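Local coordinates for HD domain-containing protein (Aquifex aeolicus, PDB 2HEK) that is of unknown function but binds zinc and GDP at separate sites and may, like related HD-domain proteins, act as a dGTPase, at residues M216-Y221 with K347-Y352; Y59-R64 with R184-L189; E300-K305 with Y352-D357. All blocks are in the same frame, centred on the assembly; numbering follows the deposited sequence.

Contact 1: M216-Y221 with K347-Y352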
loop_
_atom_site.group_PDB
_atom_site.type_symbol
_atom_site.label_atom_id
_atom_site.label_comp_id
_atom_site.label_asym_id
_atom_site.label_seq_id
_atom_site.Cartn_x
_atom_site.Cartn_y
_atom_site.Cartn_z
ATOM N N MET A 216 -12.928 -8.025 -10.838
ATOM C CA MET A 216 -13.463 -6.824 -11.483
ATOM C C MET A 216 -14.804 -7.098 -12.162
ATOM O O MET A 216 -15.701 -6.254 -12.110
ATOM C CB MET A 216 -12.464 -6.214 -12.465
ATOM C CG MET A 216 -11.218 -5.624 -11.765
ATOM S SD MET A 216 -11.666 -4.391 -10.462
ATOM C CE MET A 216 -12.540 -3.163 -11.399
ATOM N N TYR A 217 -14.940 -8.258 -12.805
ATOM C CA TYR A 217 -16.221 -8.630 -13.439
ATOM C C TYR A 217 -17.349 -8.811 -12.450
ATOM O O TYR A 217 -18.431 -8.233 -12.628
ATOM C CB TYR A 217 -16.081 -9.873 -14.356
ATOM C CG TYR A 217 -15.626 -9.433 -15.700
ATOM C CD1 TYR A 217 -14.268 -9.284 -15.973
ATOM C CD2 TYR A 217 -16.547 -9.031 -16.662
ATOM C CE1 TYR A 217 -13.836 -8.780 -17.187
ATOM C CE2 TYR A 217 -16.132 -8.536 -17.894
ATOM C CZ TYR A 217 -14.771 -8.420 -18.146
ATOM O OH TYR A 217 -14.328 -7.941 -19.365
ATOM N N VAL A 218 -17.108 -9.586 -11.390
ATOM C CA VAL A 218 -18.200 -9.839 -10.448
ATOM C C VAL A 218 -18.549 -8.606 -9.618
ATOM O O VAL A 218 -19.733 -8.356 -9.332
ATOM C CB VAL A 218 -17.993 -11.092 -9.556
ATOM C CG1 VAL A 218 -17.975 -12.326 -10.442
ATOM C CG2 VAL A 218 -16.739 -10.992 -8.677
ATOM N N GLN A 219 -17.538 -7.822 -9.259
ATOM C CA GLN A 219 -17.791 -6.702 -8.342
ATOM C C GLN A 219 -18.301 -5.466 -9.096
ATOM O O GLN A 219 -19.194 -4.752 -8.601
ATOM C CB GLN A 219 -16.541 -6.406 -7.476
ATOM C CG GLN A 219 -16.614 -5.179 -6.536
ATOM C CD GLN A 219 -17.307 -5.486 -5.187
ATOM O OE1 GLN A 219 -17.962 -6.523 -5.034
ATOM N NE2 GLN A 219 -17.160 -4.572 -4.212
ATOM N N VAL A 220 -17.733 -5.199 -10.279
ATOM C CA VAL A 220 -18.002 -3.920 -10.971
ATOM C C VAL A 220 -18.731 -4.068 -12.325
ATOM O O VAL A 220 -19.855 -3.564 -12.483
ATOM C CB VAL A 220 -16.697 -3.064 -11.185
ATOM C CG1 VAL A 220 -17.045 -1.780 -11.934
ATOM C CG2 VAL A 220 -15.994 -2.744 -9.840
ATOM N N TYR A 221 -18.111 -4.745 -13.292
ATOM C CA TYR A 221 -18.645 -4.715 -14.669
ATOM C C TYR A 221 -20.024 -5.407 -14.735
ATOM O O TYR A 221 -20.895 -5.026 -15.534
ATOM C CB TYR A 221 -17.647 -5.324 -15.704
ATOM C CG TYR A 221 -16.194 -4.798 -15.607
ATOM C CD1 TYR A 221 -15.112 -5.664 -15.778
ATOM C CD2 TYR A 221 -15.917 -3.431 -15.339
ATOM C CE1 TYR A 221 -13.779 -5.202 -15.699
ATOM C CE2 TYR A 221 -14.583 -2.970 -15.230
ATOM C CZ TYR A 221 -13.531 -3.862 -15.435
ATOM O OH TYR A 221 -12.202 -3.422 -15.330
ATOM N N LYS A 347 -14.171 -21.580 -13.454
ATOM C CA LYS A 347 -15.449 -21.678 -14.142
ATOM C C LYS A 347 -15.881 -20.304 -14.706
ATOM O O LYS A 347 -15.494 -19.265 -14.171
ATOM C CB LYS A 347 -16.500 -22.261 -13.186
ATOM C CG LYS A 347 -16.250 -23.733 -12.781
ATOM C CD LYS A 347 -17.202 -24.199 -11.649
ATOM C CE LYS A 347 -17.285 -25.741 -11.571
ATOM N NZ LYS A 347 -18.206 -26.231 -10.489
ATOM N N PRO A 348 -16.669 -20.300 -15.796
ATOM C CA PRO A 348 -17.184 -19.034 -16.317
ATOM C C PRO A 348 -18.188 -18.363 -15.379
ATOM O O PRO A 348 -18.805 -19.008 -14.529
ATOM C CB PRO A 348 -17.878 -19.436 -17.617
ATOM C CG PRO A 348 -18.261 -20.891 -17.399
ATOM C CD PRO A 348 -17.115 -21.453 -16.602
ATOM N N ILE A 349 -18.306 -17.054 -15.506
ATOM C CA ILE A 349 -19.314 -16.323 -14.757
ATOM C C ILE A 349 -20.619 -16.428 -15.547
ATOM O O ILE A 349 -20.646 -16.120 -16.735
ATOM C CB ILE A 349 -18.883 -14.828 -14.576
ATOM C CG1 ILE A 349 -17.599 -14.744 -13.729
ATOM C CG2 ILE A 349 -20.053 -13.950 -14.017
ATOM C CD1 ILE A 349 -16.764 -13.419 -13.972
ATOM N N LYS A 350 -21.696 -16.828 -14.889
ATOM C CA LYS A 350 -23.024 -16.907 -15.545
ATOM C C LYS A 350 -24.025 -16.240 -14.649
ATOM O O LYS A 350 -24.267 -16.720 -13.548
ATOM C CB LYS A 350 -23.435 -18.374 -15.738
ATOM C CG LYS A 350 -22.692 -19.098 -16.857
ATOM C CD LYS A 350 -22.853 -20.626 -16.742
ATOM C CE LYS A 350 -24.161 -21.127 -17.342
ATOM N NZ LYS A 350 -24.117 -21.092 -18.847
ATOM N N LEU A 351 -24.621 -15.133 -15.094
ATOM C CA LEU A 351 -25.575 -14.430 -14.261
ATOM C C LEU A 351 -26.770 -14.048 -15.094
ATOM O O LEU A 351 -26.614 -13.570 -16.234
ATOM C CB LEU A 351 -24.942 -13.157 -13.641
ATOM C CG LEU A 351 -23.852 -13.320 -12.559
ATOM C CD1 LEU A 351 -22.968 -12.058 -12.502
ATOM C CD2 LEU A 351 -24.454 -13.586 -11.189
ATOM N N TYR A 352 -27.960 -14.224 -14.527
ATOM C CA TYR A 352 -29.191 -13.878 -15.252
ATOM C C TYR A 352 -29.970 -12.959 -14.372
ATOM O O TYR A 352 -30.174 -13.241 -13.210
ATOM C CB TYR A 352 -30.010 -15.153 -15.592
ATOM C CG TYR A 352 -29.114 -16.198 -16.180
ATOM C CD1 TYR A 352 -28.582 -17.199 -15.380
ATOM C CD2 TYR A 352 -28.726 -16.122 -17.510
ATOM C CE1 TYR A 352 -27.716 -18.141 -15.914
ATOM C CE2 TYR A 352 -27.840 -17.023 -18.034
ATOM C CZ TYR A 352 -27.366 -18.044 -17.227
ATOM O OH TYR A 352 -26.487 -18.945 -17.749
#
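Ile349, the first residue of strand 349-356, points into the side of helix 203-221, where Tyr217 and Val218 receive it; the contact is a helix packed on one face of a three-stranded antiparallel sheet. It illustrates how one branched residue can join the two elements with carbon contacts alone. From CB, where the Ile349 side chain leaves the strand toward the helix, its two branches part. CG2 stays farther back, at the side of Val218. CG1 takes the position beside the backbone N and anti to the carbonyl carbon (chi1 -64°), which carries it toward the helix: Ile349 CG1 comes to 4.1 Å from Val218 CG1. The tip reaches further, and Ile349 CD1 rests 3.6 Å from Tyr217 CB while staying 3.9 Å from Val218 CG1. The methyl therefore sits between two consecutive residues of the helix, near the root of the tyrosine, and approaches the Tyr217 ring only obliquely. That ring leads away from the strand, and Tyr221 CD1 lies 3.4 Å above the Tyr217 plane, over the ring centre. Phe222 meets Tyr217 edge-to-face, and Tyr221 OH is hydrogen-bonded to Asp169 OD2 of helix 160-173. Val218 also packs on Arg204 of the second subunit, so the junction borders a subunit interface. At its end the helix widens into a pi-type turn, in which Met216 O accepts from two donors, Val220 N at 2.9 Å and Tyr221 N at 3.1 Å.

Contact 2: Y59-R64 with R184-L189; sequences YHITER and RLISTL
Helix 51-69 of the HD domain, which supplies the zinc ligand His54, meets the short helix 183-187 through Ile61, Arg64 and Ile186 in a small helix-helix contact. Ile186 does most of the reaching. Its CG1 branch lies beside the backbone N and extends on (chi2 169°), bringing Ile186 CD1 to 4.0 Å from Ile61 CG2, with Ile61 CD1 scarcely further off; the two side chains run at a slant to each other. The second branch works on the backbone instead, Ile186 CG2 standing 4.0 Å from Arg64 O. Met163 of helix 160-173 touches both isoleucines, so the pair belongs to a larger apolar cluster. The Arg64 side chain takes part through its root, Arg64 CB lying 4.3 Å from Ile186 CD1, and the guanidinium turns off to lay one face against His60, whose CE1 is 3.5 Å above the guanidinium plane and offset toward its rim. Helix 183-187 finishes here, and two carbonyls of its final turn accept a hydroxyl as well as an amide. Ser187 OG bonds to Arg184 O at 2.8 Å, while Leu185 O receives both Thr188 N and, at 3.0 Å, Thr188 OG1, the two donors arriving from the same face of the carbonyl plane.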
loop_
_atom_site.group_PDB
_atom_site.type_symbol
_atom_site.label_atom_id
_atom_site.label_comp_id
_atom_site.label_asym_id
_atom_site.label_seq_id
_atom_site.Cartn_x
_atom_site.Cartn_y
_atom_site.Cartn_z
ATOM N N TYR A 59 -0.093 3.536 -23.071
ATOM C CA TYR A 59 1.212 3.943 -23.593
ATOM C C TYR A 59 2.339 3.528 -22.620
ATOM O O TYR A 59 3.319 2.954 -23.034
ATOM C CB TYR A 59 1.226 5.443 -23.812
ATOM C CG TYR A 59 2.561 6.075 -24.161
ATOM C CD1 TYR A 59 3.477 6.463 -23.158
ATOM C CD2 TYR A 59 2.886 6.345 -25.505
ATOM C CE1 TYR A 59 4.735 7.072 -23.506
ATOM C CE2 TYR A 59 4.104 6.960 -25.855
ATOM C CZ TYR A 59 5.018 7.323 -24.859
ATOM O OH TYR A 59 6.214 7.916 -25.241
ATOM N N HIS A 60 2.193 3.820 -21.333
ATOM C CA HIS A 60 3.226 3.493 -20.336
ATOM C C HIS A 60 3.412 1.978 -20.140
ATOM O O HIS A 60 4.559 1.463 -20.102
ATOM C CB HIS A 60 2.818 4.154 -19.003
ATOM C CG HIS A 60 3.686 3.760 -17.858
ATOM N ND1 HIS A 60 4.954 4.263 -17.684
ATOM C CD2 HIS A 60 3.473 2.901 -16.830
ATOM C CE1 HIS A 60 5.490 3.730 -16.595
ATOM N NE2 HIS A 60 4.607 2.908 -16.057
ATOM N N ILE A 61 2.311 1.230 -20.029
ATOM C CA ILE A 61 2.429 -0.230 -19.906
ATOM C C ILE A 61 2.988 -0.879 -21.189
ATOM O O ILE A 61 3.798 -1.808 -21.114
ATOM C CB ILE A 61 1.078 -0.905 -19.493
ATOM C CG1 ILE A 61 0.737 -0.479 -18.073
ATOM C CG2 ILE A 61 1.182 -2.476 -19.527
ATOM C CD1 ILE A 61 1.731 -1.024 -17.006
ATOM N N THR A 62 2.582 -0.366 -22.356
ATOM C CA THR A 62 3.145 -0.839 -23.623
ATOM C C THR A 62 4.659 -0.655 -23.631
ATOM O O THR A 62 5.369 -1.569 -24.036
ATOM C CB THR A 62 2.523 -0.112 -24.834
ATOM O OG1 THR A 62 1.094 -0.314 -24.802
ATOM C CG2 THR A 62 3.080 -0.685 -26.145
ATOM N N GLU A 63 5.134 0.520 -23.205
ATOM C CA GLU A 63 6.588 0.792 -23.063
ATOM C C GLU A 63 7.277 -0.275 -22.235
ATOM O O GLU A 63 8.317 -0.851 -22.644
ATOM C CB GLU A 63 6.830 2.167 -22.433
ATOM C CG GLU A 63 8.309 2.673 -22.439
ATOM C CD GLU A 63 8.354 4.169 -22.149
ATOM O OE1 GLU A 63 7.894 4.582 -21.052
ATOM O OE2 GLU A 63 8.820 4.949 -23.030
ATOM N N ARG A 64 6.700 -0.550 -21.066
ATOM C CA ARG A 64 7.248 -1.517 -20.133
ATOM C C ARG A 64 7.331 -2.903 -20.755
ATOM O O ARG A 64 8.371 -3.581 -20.662
ATOM C CB ARG A 64 6.381 -1.553 -18.852
ATOM C CG ARG A 64 6.551 -0.340 -17.945
ATOM C CD ARG A 64 7.842 -0.438 -17.122
ATOM N NE ARG A 64 7.919 0.585 -16.065
ATOM C CZ ARG A 64 8.484 1.788 -16.200
ATOM N NH1 ARG A 64 9.041 2.149 -17.352
ATOM N NH2 ARG A 64 8.494 2.640 -15.174
ATOM N N ARG A 184 5.540 -7.814 -11.909
ATOM C CA ARG A 184 5.987 -9.200 -11.926
ATOM C C ARG A 184 5.516 -9.948 -13.169
ATOM O O ARG A 184 6.328 -10.590 -13.835
ATOM C CB ARG A 184 5.574 -9.942 -10.627
ATOM C CG ARG A 184 5.996 -11.438 -10.590
ATOM C CD ARG A 184 7.527 -11.631 -10.759
ATOM N NE ARG A 184 7.876 -13.016 -10.483
ATOM C CZ ARG A 184 9.107 -13.521 -10.528
ATOM N NH1 ARG A 184 10.146 -12.736 -10.803
ATOM N NH2 ARG A 184 9.293 -14.813 -10.260
ATOM N N LEU A 185 4.231 -9.849 -13.507
ATOM C CA LEU A 185 3.718 -10.549 -14.686
ATOM C C LEU A 185 4.468 -10.081 -15.922
ATOM O O LEU A 185 4.978 -10.908 -16.695
ATOM C CB LEU A 185 2.203 -10.313 -14.880
ATOM C CG LEU A 185 1.573 -11.040 -16.068
ATOM C CD1 LEU A 185 1.839 -12.606 -16.121
ATOM C CD2 LEU A 185 0.079 -10.735 -16.167
ATOM N N ILE A 186 4.555 -8.770 -16.108
ATOM C CA ILE A 186 5.311 -8.212 -17.252
ATOM C C ILE A 186 6.739 -8.804 -17.305
ATOM O O ILE A 186 7.188 -9.217 -18.371
ATOM C CB ILE A 186 5.350 -6.680 -17.203
ATOM C CG1 ILE A 186 3.955 -6.129 -17.554
ATOM C CG2 ILE A 186 6.446 -6.087 -18.141
ATOM C CD1 ILE A 186 3.764 -4.656 -17.309
ATOM N N SER A 187 7.428 -8.889 -16.171
ATOM C CA SER A 187 8.829 -9.361 -16.190
ATOM C C SER A 187 8.990 -10.825 -16.623
ATOM O O SER A 187 10.066 -11.227 -17.096
ATOM C CB SER A 187 9.527 -9.130 -14.834
ATOM O OG SER A 187 9.106 -10.113 -13.906
ATOM N N THR A 188 7.940 -11.622 -16.456
ATOM C CA THR A 188 7.982 -13.038 -16.822
ATOM C C THR A 188 7.448 -13.336 -18.226
ATOM O O THR A 188 7.344 -14.508 -18.603
ATOM C CB THR A 188 7.221 -13.935 -15.807
ATOM O OG1 THR A 188 5.808 -13.629 -15.829
ATOM C CG2 THR A 188 7.773 -13.724 -14.446
ATOM N N LEU A 189 7.127 -12.304 -19.006
ATOM C CA LEU A 189 6.573 -12.536 -20.339
ATOM C C LEU A 189 7.747 -12.867 -21.237
ATOM O O LEU A 189 8.850 -12.400 -20.986
ATOM C CB LEU A 189 5.827 -11.307 -20.903
ATOM C CG LEU A 189 4.568 -10.860 -20.125
ATOM C CD1 LEU A 189 3.881 -9.635 -20.771
ATOM C CD2 LEU A 189 3.592 -12.052 -19.922
#

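Contact 3: E300-K305 with Y352-D357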
loop_
_atom_site.group_PDB
_atom_site.type_symbol
_atom_site.label_atom_id
_atom_site.label_comp_id
_atom_site.label_asym_id
_atom_site.label_seq_id
_atom_site.Cartn_x
_atom_site.Cartn_y
_atom_site.Cartn_z
ATOM N N GLU A 300 -41.066 -16.467 -17.807
ATOM C CA GLU A 300 -42.347 -16.934 -18.348
ATOM C C GLU A 300 -43.545 -16.508 -17.506
ATOM O O GLU A 300 -44.440 -15.843 -18.012
ATOM C CB GLU A 300 -42.319 -18.445 -18.574
ATOM C CG GLU A 300 -41.507 -18.828 -19.806
ATOM C CD GLU A 300 -42.057 -20.043 -20.545
ATOM O OE1 GLU A 300 -43.273 -20.342 -20.422
ATOM O OE2 GLU A 300 -41.266 -20.693 -21.262
ATOM N N ARG A 301 -43.548 -16.865 -16.228
ATOM C CA ARG A 301 -44.608 -16.481 -15.307
ATOM C C ARG A 301 -44.808 -14.968 -15.274
ATOM O O ARG A 301 -45.942 -14.484 -15.171
ATOM C CB ARG A 301 -44.310 -17.011 -13.898
ATOM C CG ARG A 301 -45.125 -16.374 -12.761
ATOM C CD ARG A 301 -46.587 -16.890 -12.674
ATOM N NE ARG A 301 -46.678 -18.275 -12.194
ATOM C CZ ARG A 301 -47.728 -19.072 -12.381
ATOM N NH1 ARG A 301 -48.797 -18.631 -13.042
ATOM N NH2 ARG A 301 -47.709 -20.316 -11.911
ATOM N N LEU A 302 -43.700 -14.228 -15.371
ATOM C CA LEU A 302 -43.715 -12.778 -15.296
ATOM C C LEU A 302 -44.356 -12.187 -16.529
ATOM O O LEU A 302 -45.197 -11.300 -16.411
ATOM C CB LEU A 302 -42.290 -12.236 -15.138
ATOM C CG LEU A 302 -42.093 -10.769 -14.773
ATOM C CD1 LEU A 302 -42.710 -10.447 -13.416
ATOM C CD2 LEU A 302 -40.605 -10.478 -14.762
ATOM N N LEU A 303 -43.956 -12.663 -17.706
ATOM C CA LEU A 303 -44.521 -12.160 -18.948
ATOM C C LEU A 303 -45.975 -12.623 -19.180
ATOM O O LEU A 303 -46.606 -12.228 -20.169
ATOM C CB LEU A 303 -43.639 -12.515 -20.146
ATOM C CG LEU A 303 -42.296 -11.794 -20.331
ATOM C CD1 LEU A 303 -41.720 -12.121 -21.699
ATOM C CD2 LEU A 303 -42.422 -10.288 -20.173
ATOM N N GLU A 304 -46.497 -13.455 -18.279
ATOM C CA GLU A 304 -47.908 -13.818 -18.309
ATOM C C GLU A 304 -48.722 -12.673 -17.736
ATOM O O GLU A 304 -49.785 -12.339 -18.260
ATOM C CB GLU A 304 -48.171 -15.096 -17.499
ATOM C CG GLU A 304 -47.842 -16.410 -18.231
ATOM C CD GLU A 304 -47.905 -17.636 -17.316
ATOM O OE1 GLU A 304 -48.473 -17.523 -16.204
ATOM O OE2 GLU A 304 -47.380 -18.709 -17.704
ATOM N N LYS A 305 -48.192 -12.066 -16.674
ATOM C CA LYS A 305 -48.917 -11.082 -15.871
ATOM C C LYS A 305 -48.655 -9.608 -16.216
ATOM O O LYS A 305 -49.564 -8.784 -16.107
ATOM C CB LYS A 305 -48.653 -11.316 -14.381
ATOM C CG LYS A 305 -49.257 -12.600 -13.835
ATOM C CD LYS A 305 -49.272 -12.597 -12.310
ATOM C CE LYS A 305 -50.088 -13.767 -11.750
ATOM N NZ LYS A 305 -49.253 -14.975 -11.477
ATOM N N TYR A 352 -27.960 -14.224 -14.527
ATOM C CA TYR A 352 -29.191 -13.878 -15.252
ATOM C C TYR A 352 -29.970 -12.959 -14.372
ATOM O O TYR A 352 -30.174 -13.241 -13.210
ATOM C CB TYR A 352 -30.010 -15.153 -15.592
ATOM C CG TYR A 352 -29.114 -16.198 -16.180
ATOM C CD1 TYR A 352 -28.582 -17.199 -15.380
ATOM C CD2 TYR A 352 -28.726 -16.122 -17.510
ATOM C CE1 TYR A 352 -27.716 -18.141 -15.914
ATOM C CE2 TYR A 352 -27.840 -17.023 -18.034
ATOM C CZ TYR A 352 -27.366 -18.044 -17.227
ATOM O OH TYR A 352 -26.487 -18.945 -17.749
ATOM N N ARG A 353 -30.370 -11.822 -14.912
ATOM C CA ARG A 353 -31.057 -10.843 -14.096
ATOM C C ARG A 353 -32.407 -10.505 -14.690
ATOM O O ARG A 353 -32.542 -10.421 -15.904
ATOM C CB ARG A 353 -30.223 -9.545 -13.939
ATOM C CG ARG A 353 -29.279 -9.593 -12.727
ATOM C CD ARG A 353 -28.057 -10.432 -12.992
ATOM N NE ARG A 353 -27.083 -10.251 -11.898
ATOM C CZ ARG A 353 -26.012 -9.451 -11.957
ATOM N NH1 ARG A 353 -25.731 -8.765 -13.077
ATOM N NH2 ARG A 353 -25.199 -9.367 -10.893
ATOM N N ILE A 354 -33.379 -10.277 -13.826
ATOM C CA ILE A 354 -34.672 -9.713 -14.281
ATOM C C ILE A 354 -34.917 -8.435 -13.500
ATOM O O ILE A 354 -34.803 -8.405 -12.275
ATOM C CB ILE A 354 -35.880 -10.690 -14.087
ATOM C CG1 ILE A 354 -35.645 -11.996 -14.850
ATOM C CG2 ILE A 354 -37.195 -10.051 -14.587
ATOM C CD1 ILE A 354 -36.697 -13.100 -14.551
ATOM N N TYR A 355 -35.241 -7.381 -14.222
ATOM C CA TYR A 355 -35.492 -6.083 -13.617
ATOM C C TYR A 355 -36.926 -5.666 -13.931
ATOM O O TYR A 355 -37.394 -5.901 -15.047
ATOM C CB TYR A 355 -34.586 -5.048 -14.286
ATOM C CG TYR A 355 -33.094 -5.311 -14.116
ATOM C CD1 TYR A 355 -32.371 -5.929 -15.118
ATOM C CD2 TYR A 355 -32.417 -4.914 -12.945
ATOM C CE1 TYR A 355 -30.972 -6.157 -14.994
ATOM C CE2 TYR A 355 -31.025 -5.126 -12.811
ATOM C CZ TYR A 355 -30.324 -5.758 -13.839
ATOM O OH TYR A 355 -28.964 -5.994 -13.747
ATOM N N VAL A 356 -37.579 -4.995 -12.985
ATOM C CA VAL A 356 -38.934 -4.475 -13.212
ATOM C C VAL A 356 -39.099 -3.011 -12.810
ATOM O O VAL A 356 -38.483 -2.544 -11.852
ATOM C CB VAL A 356 -40.008 -5.317 -12.473
ATOM C CG1 VAL A 356 -39.982 -6.735 -12.958
ATOM C CG2 VAL A 356 -39.769 -5.298 -10.988
ATOM N N ASP A 357 -39.936 -2.298 -13.561
ATOM C CA ASP A 357 -40.389 -0.956 -13.192
ATOM C C ASP A 357 -40.593 -0.876 -11.686
ATOM O O ASP A 357 -41.241 -1.736 -11.099
ATOM C CB ASP A 357 -41.693 -0.648 -13.931
ATOM C CG ASP A 357 -42.110 0.811 -13.817
ATOM O OD1 ASP A 357 -42.241 1.465 -14.880
ATOM O OD2 ASP A 357 -42.301 1.297 -12.677
#
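Leu302 of helix 292-305 presses one methyl onto Ile354 and, more lightly, onto Val356 of strand 349-356, and the pair of Leu302 with Ile354 is the tight part of the contact. Leu302 CD2 approaches Ile354 CG2 to 3.4 Å, closer than usual for two carbons, whereas the same methyl is at a relaxed 4.2 Å from Val356 CG1. With CG anti to the backbone N (chi1 -168°), the leucine extends from the helix to the strand, and its side chain slides past that of Ile354 in the opposite sense. Two residues apart on an extended strand, Ile354 and Val356 offer their side chains on the same face, and both are buried. Neighbouring strands close the cluster: Leu286 of 284-289 and Val311 of 311-318 each touch Leu302 and Val356.

The other side of the helix is looser. Glu300, Arg301, Glu304 and Lys305 are exposed there, and the interaction among them within this segment is a salt bridge, Arg301 NH1 to Glu304 OE1 at 3.4 Å, one turn apart along the surface. In the backbone, Glu304 N makes weak bonds to both Glu300 O and Arg301 O.

Between the leucine's strand partners, Tyr355 points away from this helix, meets Arg227 and Ile228 of helix 224-240, and gives its OH a hydrogen bond with Lys224 O. The alternating side chains thus build a three-stranded antiparallel sheet whose central strand has a helix packed on each face.

In the fold
Contacts 1 and 3 share strand 349-356, the central strand of the antiparallel sheet, and overlap at Tyr352; their centres lie 21 Å apart. They use opposite faces of it: Ile349 meets helix 203-221, whereas Ile354 and Val356 meet helix 292-305. Along the chain they cross, because 300-305 falls between the segments of contact 1 while its partner, 352-357, runs on past them. Contact 2 closes earlier and stands apart, its centre 26 Å from that of contact 1 and 46 Å from that of contact 3, on the opposite side of the chain's centre from the latter. It joins helix 51-69, carrying the zinc ligand His54, to helix 183-187, while contacts 1 and 3 tie the late strand to earlier helices.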